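PDB 6OD8: putative aspartyl-tRNA synthetase from Leishmania major, which probably catalyses the ATP-dependent attachment of L-aspartate to tRNA(Asp), releasing AMP and diphosphate, as a class II aminoacyl-tRNA synthetase. Local coordinates for residues L334-F339 with V362-P367. Sequence-based numbering, arbitrary orientation.
Sequences LFNYIF and VWKLTP
Trp363 lays its indole against one flank of the helix and is held there by Phe339 and Asn336. The tight part is apolar: Phe339 CB sits 3.4 Å from the centroid of the six-membered ring of Trp363, almost on its normal, a CH-pi contact over the face. From there the phenyl group runs on past the five-membered ring of the indole toward Trp363 CB, bringing Phe339 CD2 to 3.5 Å from Trp363 CG; the two ring planes meet obliquely, at 54°. At the indole edge, Trp363 NE1 gives a nearly straight hydrogen bond (2.8 Å, 174°) to Asn336 OD1. OD1 lies in the indole plane, and NE1 approaches in the carbonyl plane, on a lone pair; this bond and Phe339 over the face together help to fix the indole's rotation. With CG anti to the backbone N (chi1 -173°), the Asn336 amide reaches the indole N-H. Beyond this the contact becomes looser and watery. The extended Lys364 chain crosses the amide at about a right angle, its CE 3.2 Å from Asn336 OD1. Two waters link NZ to Asn336, and the backbone O of Asp396 accepts its direct hydrogen bond. The contact joins the loop before helix 367-373 to helix 325-342, whose Phe335 and Phe339 also pack on strand 472-477 of the synthetase domain's large mixed sheet, and Leu334 on helix 215-237.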
loop_
_atom_site.group_PDB
_atom_site.type_symbol
_atom_site.label_atom_id
_atom_site.label_comp_id
_atom_site.label_asym_id
_atom_site.label_seq_id
_atom_site.Cartn_x
_atom_site.Cartn_y
_atom_site.Cartn_z
ATOM N N LEU A 334 13.457 9.846 -5.669
ATOM C CA LEU A 334 12.735 8.644 -5.249
ATOM C C LEU A 334 13.415 7.389 -5.784
ATOM O O LEU A 334 13.630 6.414 -5.051
ATOM C CB LEU A 334 11.279 8.720 -5.740
ATOM C CG LEU A 334 10.465 7.437 -5.739
ATOM C CD1 LEU A 334 10.200 7.008 -4.304
ATOM C CD2 LEU A 334 9.135 7.616 -6.480
ATOM N N PHE A 335 13.756 7.389 -7.071
ATOM C CA PHE A 335 14.416 6.207 -7.619
ATOM C C PHE A 335 15.800 6.030 -7.006
ATOM O O PHE A 335 16.208 4.902 -6.730
ATOM C CB PHE A 335 14.487 6.287 -9.157
ATOM C CG PHE A 335 13.273 5.703 -9.863
ATOM C CD1 PHE A 335 13.160 4.332 -10.061
ATOM C CD2 PHE A 335 12.261 6.522 -10.323
ATOM C CE1 PHE A 335 12.046 3.789 -10.696
ATOM C CE2 PHE A 335 11.146 5.988 -10.967
ATOM C CZ PHE A 335 11.047 4.625 -11.164
ATOM N N ASN A 336 16.541 7.131 -6.799
ATOM C CA ASN A 336 17.845 7.026 -6.154
ATOM C C ASN A 336 17.714 6.355 -4.796
ATOM O O ASN A 336 18.464 5.435 -4.472
ATOM C CB ASN A 336 18.475 8.413 -6.004
ATOM C CG ASN A 336 19.896 8.363 -5.484
ATOM O OD1 ASN A 336 20.743 7.648 -6.012
ATOM N ND2 ASN A 336 20.165 9.133 -4.452
ATOM N N TYR A 337 16.751 6.815 -3.993
ATOM C CA TYR A 337 16.527 6.261 -2.661
ATOM C C TYR A 337 16.261 4.763 -2.727
ATOM O O TYR A 337 16.829 3.979 -1.957
ATOM C CB TYR A 337 15.340 7.000 -2.033
ATOM C CG TYR A 337 14.921 6.590 -0.631
ATOM C CD1 TYR A 337 15.357 7.309 0.478
ATOM C CD2 TYR A 337 14.031 5.538 -0.425
ATOM C CE1 TYR A 337 14.942 6.967 1.777
ATOM C CE2 TYR A 337 13.618 5.182 0.869
ATOM C CZ TYR A 337 14.081 5.901 1.964
ATOM O OH TYR A 337 13.671 5.561 3.253
ATOM N N ILE A 338 15.373 4.353 -3.635
ATOM C CA ILE A 338 15.005 2.943 -3.759
ATOM C C ILE A 338 16.218 2.109 -4.161
ATOM O O ILE A 338 16.536 1.096 -3.526
ATOM C CB ILE A 338 13.837 2.784 -4.751
ATOM C CG1 ILE A 338 12.568 3.413 -4.164
ATOM C CG2 ILE A 338 13.590 1.310 -5.121
ATOM C CD1 ILE A 338 11.381 3.482 -5.127
ATOM N N PHE A 339 16.913 2.525 -5.219
ATOM C CA PHE A 339 18.036 1.751 -5.741
ATOM C C PHE A 339 19.150 1.638 -4.717
ATOM O O PHE A 339 19.794 0.586 -4.589
ATOM C CB PHE A 339 18.589 2.423 -7.017
ATOM C CG PHE A 339 17.673 2.340 -8.208
ATOM C CD1 PHE A 339 16.778 1.297 -8.340
ATOM C CD2 PHE A 339 17.739 3.308 -9.223
ATOM C CE1 PHE A 339 15.950 1.211 -9.447
ATOM C CE2 PHE A 339 16.927 3.231 -10.333
ATOM C CZ PHE A 339 16.015 2.180 -10.447
ATOM N N VAL A 362 23.346 0.110 -12.957
ATOM C CA VAL A 362 24.055 1.374 -12.775
ATOM C C VAL A 362 23.055 2.475 -13.091
ATOM O O VAL A 362 22.511 2.515 -14.198
ATOM C CB VAL A 362 25.291 1.465 -13.675
ATOM C CG1 VAL A 362 25.974 2.824 -13.513
ATOM C CG2 VAL A 362 26.275 0.328 -13.345
ATOM N N TRP A 363 22.769 3.339 -12.111
ATOM C CA TRP A 363 21.816 4.417 -12.335
ATOM C C TRP A 363 22.449 5.806 -12.263
ATOM O O TRP A 363 21.768 6.784 -12.561
ATOM C CB TRP A 363 20.627 4.312 -11.350
ATOM C CG TRP A 363 20.913 4.573 -9.887
ATOM C CD1 TRP A 363 20.695 5.730 -9.200
ATOM C CD2 TRP A 363 21.418 3.631 -8.933
ATOM N NE1 TRP A 363 21.044 5.571 -7.876
ATOM C CE2 TRP A 363 21.519 4.301 -7.695
ATOM C CE3 TRP A 363 21.814 2.292 -9.012
ATOM C CZ2 TRP A 363 21.978 3.669 -6.540
ATOM C CZ3 TRP A 363 22.287 1.669 -7.865
ATOM C CH2 TRP A 363 22.363 2.359 -6.649
ATOM N N LYS A 364 23.722 5.907 -11.882
ATOM C CA LYS A 364 24.439 7.174 -11.765
ATOM C C LYS A 364 25.565 7.243 -12.783
ATOM O O LYS A 364 26.302 6.264 -12.974
ATOM C CB LYS A 364 25.063 7.349 -10.373
ATOM C CG LYS A 364 24.101 7.296 -9.191
ATOM C CD LYS A 364 24.811 7.749 -7.916
ATOM C CE LYS A 364 23.910 7.616 -6.705
ATOM N NZ LYS A 364 24.480 8.329 -5.522
ATOM N N LEU A 365 25.744 8.416 -13.391
ATOM C CA LEU A 365 27.017 8.695 -14.047
ATOM C C LEU A 365 28.120 8.832 -12.998
ATOM O O LEU A 365 27.881 9.285 -11.876
ATOM C CB LEU A 365 26.929 9.988 -14.867
ATOM C CG LEU A 365 26.522 9.921 -16.339
ATOM C CD1 LEU A 365 25.114 9.432 -16.458
ATOM C CD2 LEU A 365 26.676 11.295 -17.020
ATOM N N THR A 366 29.339 8.450 -13.367
ATOM C CA THR A 366 30.468 8.758 -12.496
ATOM C C THR A 366 30.808 10.244 -12.605
ATOM O O THR A 366 30.521 10.879 -13.623
ATOM C CB THR A 366 31.700 7.924 -12.852
ATOM O OG1 THR A 366 32.197 8.320 -14.132
ATOM C CG2 THR A 366 31.371 6.430 -12.865
ATOM N N PRO A 367 31.386 10.836 -11.555
ATOM C CA PRO A 367 31.863 12.223 -11.696
ATOM C C PRO A 367 32.810 12.383 -12.868
ATOM O O PRO A 367 32.774 13.415 -13.552
ATOM C CB PRO A 367 32.546 12.503 -10.348
ATOM C CG PRO A 367 31.846 11.555 -9.380
ATOM C CD PRO A 367 31.557 10.314 -10.182
HETATM O O HOH W 1 22.616 9.906 -3.394
HETATM O O HOH W 2 22.539 6.590 -3.833
#